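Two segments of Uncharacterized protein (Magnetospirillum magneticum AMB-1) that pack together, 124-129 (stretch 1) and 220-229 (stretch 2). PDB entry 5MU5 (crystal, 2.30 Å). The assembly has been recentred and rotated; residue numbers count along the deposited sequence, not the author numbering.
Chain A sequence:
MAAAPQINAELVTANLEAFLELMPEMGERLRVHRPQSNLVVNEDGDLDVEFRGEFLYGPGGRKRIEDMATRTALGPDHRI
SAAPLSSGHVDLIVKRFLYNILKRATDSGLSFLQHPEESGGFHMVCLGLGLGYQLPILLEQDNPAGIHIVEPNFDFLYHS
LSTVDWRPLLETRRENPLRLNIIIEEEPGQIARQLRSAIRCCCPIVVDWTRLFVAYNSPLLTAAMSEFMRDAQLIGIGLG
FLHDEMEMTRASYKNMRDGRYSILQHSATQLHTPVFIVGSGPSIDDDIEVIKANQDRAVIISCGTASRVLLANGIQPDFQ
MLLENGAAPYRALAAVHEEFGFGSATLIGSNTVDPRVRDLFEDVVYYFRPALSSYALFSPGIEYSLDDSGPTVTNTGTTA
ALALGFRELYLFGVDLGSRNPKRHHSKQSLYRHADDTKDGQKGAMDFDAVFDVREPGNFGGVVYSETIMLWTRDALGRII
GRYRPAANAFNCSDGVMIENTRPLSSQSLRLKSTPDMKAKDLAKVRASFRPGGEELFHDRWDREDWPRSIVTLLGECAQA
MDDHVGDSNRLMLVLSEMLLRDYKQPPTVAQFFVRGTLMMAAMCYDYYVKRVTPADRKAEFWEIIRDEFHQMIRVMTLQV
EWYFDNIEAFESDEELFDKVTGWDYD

Stretch 1 124-129: MVCLGL
Stretch 2 (220-229) LLTAAMSEFM

A strand end packs against a helix here by apolar contact, mostly between side chains, with Leu221 also resting on strand-end backbone, and with no hydrogen bond across the 302 Å² of buried surface. Strand 124-127 and helix 220-229 run nearly antiparallel, at 152°, their axes 9.1 Å apart at closest approach. Leu127 and Leu221 mark the register, with CA atoms 5.6 Å apart and CB atoms 4.2 Å apart.

Extended backbone angles (phi/psi -119/118 at Val125, -97/100 at Leu127) give the strand its alternation: Val125 and Leu127 point toward the helix, while Met124 and Cys126 stay out of reach. The helix, near -62/-43 throughout and held by i to i+4 bonds such as Phe228 N to Ala224 O (2.9 Å), offers Leu221, Ala224 and Phe228 toward the strand.

Leu127 is the main knob, chi1 m and chi2 off-well at 138°. Its CD2 sits 4.0 Å from Ala224 CB, an ordinary van der Waals contact between methyls, and its CD1 presses to 3.3 Å from Met225 CB, a tight one. Val125 (chi1 t) places CG2 4.0 Å from Phe228 CE2, meeting the ring (chi1 t, chi2 78°) obliquely.

Leu221 (m, t) lays CD1 3.5 Å from Leu127 O and 3.6 Å from Gly128 CA. At 99/145, Gly128 has no room for a CB, which would fall 2.8 Å from Leu221 CD1 and jam against the preceding carbonyl.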

# COMPACT_ATOMS: atom_id res chain seq x y z
N MET A 124 5.23 9.61 -17.98
CA MET A 124 6.54 10.08 -18.37
C MET A 124 7.19 10.69 -17.16
O MET A 124 6.59 11.54 -16.49
CB MET A 124 6.44 11.16 -19.42
CG MET A 124 7.76 11.87 -19.61
SD MET A 124 7.81 12.74 -21.16
CE MET A 124 7.89 11.32 -22.27
N VAL A 125 8.42 10.27 -16.87
CA VAL A 125 9.16 10.78 -15.72
C VAL A 125 10.45 11.49 -16.15
O VAL A 125 11.33 10.88 -16.74
CB VAL A 125 9.51 9.66 -14.75
CG1 VAL A 125 10.34 10.20 -13.59
CG2 VAL A 125 8.26 8.98 -14.23
N CYS A 126 10.57 12.77 -15.85
CA CYS A 126 11.76 13.53 -16.18
C CYS A 126 12.53 13.83 -14.92
O CYS A 126 12.03 14.50 -14.01
CB CYS A 126 11.41 14.86 -16.83
SG CYS A 126 10.44 14.62 -18.31
N LEU A 127 13.74 13.31 -14.86
CA LEU A 127 14.59 13.53 -13.72
C LEU A 127 15.45 14.67 -14.17
O LEU A 127 16.38 14.50 -14.95
CB LEU A 127 15.39 12.27 -13.42
CG LEU A 127 14.38 11.15 -13.23
CD1 LEU A 127 14.86 9.88 -13.91
CD2 LEU A 127 14.08 10.97 -11.76
N GLY A 128 15.08 15.85 -13.71
CA GLY A 128 15.70 17.07 -14.17
C GLY A 128 14.82 17.71 -15.23
O GLY A 128 14.13 17.03 -16.01
N LEU A 129 14.80 19.04 -15.21
CA LEU A 129 14.12 19.83 -16.22
C LEU A 129 15.16 20.62 -16.99
O LEU A 129 15.17 20.62 -18.21
CB LEU A 129 13.11 20.78 -15.57
CG LEU A 129 12.38 21.78 -16.48
CD1 LEU A 129 11.43 21.05 -17.41
CD2 LEU A 129 11.63 22.77 -15.64
N LEU A 220 22.51 12.73 -8.02
CA LEU A 220 21.18 12.72 -7.44
C LEU A 220 20.11 12.23 -8.43
O LEU A 220 19.31 11.36 -8.09
CB LEU A 220 20.82 14.12 -6.94
CG LEU A 220 19.45 14.24 -6.27
CD1 LEU A 220 19.36 13.43 -4.97
CD2 LEU A 220 19.19 15.70 -6.02
N LEU A 221 20.12 12.76 -9.65
CA LEU A 221 19.12 12.40 -10.64
C LEU A 221 19.31 10.98 -11.13
O LEU A 221 18.34 10.24 -11.32
CB LEU A 221 19.12 13.39 -11.81
CG LEU A 221 18.69 14.82 -11.39
CD1 LEU A 221 18.67 15.75 -12.59
CD2 LEU A 221 17.33 14.84 -10.69
N THR A 222 20.56 10.58 -11.31
CA THR A 222 20.84 9.21 -11.75
C THR A 222 20.36 8.16 -10.75
O THR A 222 19.73 7.19 -11.13
CB THR A 222 22.32 9.02 -12.05
OG1 THR A 222 22.63 9.79 -13.21
CG2 THR A 222 22.61 7.54 -12.36
N ALA A 223 20.66 8.40 -9.47
CA ALA A 223 20.22 7.50 -8.41
C ALA A 223 18.71 7.46 -8.29
O ALA A 223 18.14 6.41 -8.04
CB ALA A 223 20.84 7.89 -7.08
N ALA A 224 18.05 8.60 -8.44
CA ALA A 224 16.60 8.64 -8.37
C ALA A 224 15.97 7.82 -9.49
O ALA A 224 14.96 7.17 -9.28
CB ALA A 224 16.09 10.07 -8.43
N MET A 225 16.57 7.86 -10.67
CA MET A 225 16.06 7.05 -11.79
C MET A 225 16.19 5.56 -11.48
O MET A 225 15.25 4.79 -11.71
CB MET A 225 16.80 7.37 -13.10
CG MET A 225 16.33 6.52 -14.27
SD MET A 225 16.85 7.17 -15.88
CE MET A 225 17.70 5.77 -16.63
N SER A 226 17.37 5.13 -11.01
CA SER A 226 17.57 3.72 -10.63
C SER A 226 16.58 3.30 -9.56
O SER A 226 16.02 2.21 -9.63
CB SER A 226 18.96 3.47 -10.07
OG SER A 226 19.91 3.67 -11.07
N GLU A 227 16.40 4.13 -8.55
CA GLU A 227 15.49 3.81 -7.48
C GLU A 227 14.09 3.70 -8.06
O GLU A 227 13.41 2.74 -7.81
CB GLU A 227 15.55 4.86 -6.38
CG GLU A 227 14.64 4.52 -5.20
CD GLU A 227 14.90 5.39 -3.98
OE1 GLU A 227 15.73 6.33 -4.09
OE2 GLU A 227 14.28 5.13 -2.91
N PHE A 228 13.67 4.66 -8.87
CA PHE A 228 12.33 4.58 -9.43
C PHE A 228 12.12 3.29 -10.26
O PHE A 228 11.09 2.64 -10.14
CB PHE A 228 12.00 5.83 -10.22
CG PHE A 228 10.64 5.79 -10.84
CD1 PHE A 228 9.53 6.05 -10.07
CD2 PHE A 228 10.48 5.48 -12.19
CE1 PHE A 228 8.27 6.00 -10.63
CE2 PHE A 228 9.22 5.43 -12.75
CZ PHE A 228 8.11 5.70 -11.97
N MET A 229 13.12 2.88 -11.04
CA MET A 229 13.05 1.64 -11.83
C MET A 229 12.85 0.38 -11.02
O MET A 229 12.17 -0.54 -11.47
CB MET A 229 14.31 1.46 -12.67
CG MET A 229 14.44 2.49 -13.76
SD MET A 229 15.94 2.31 -14.72
CE MET A 229 15.42 1.00 -15.83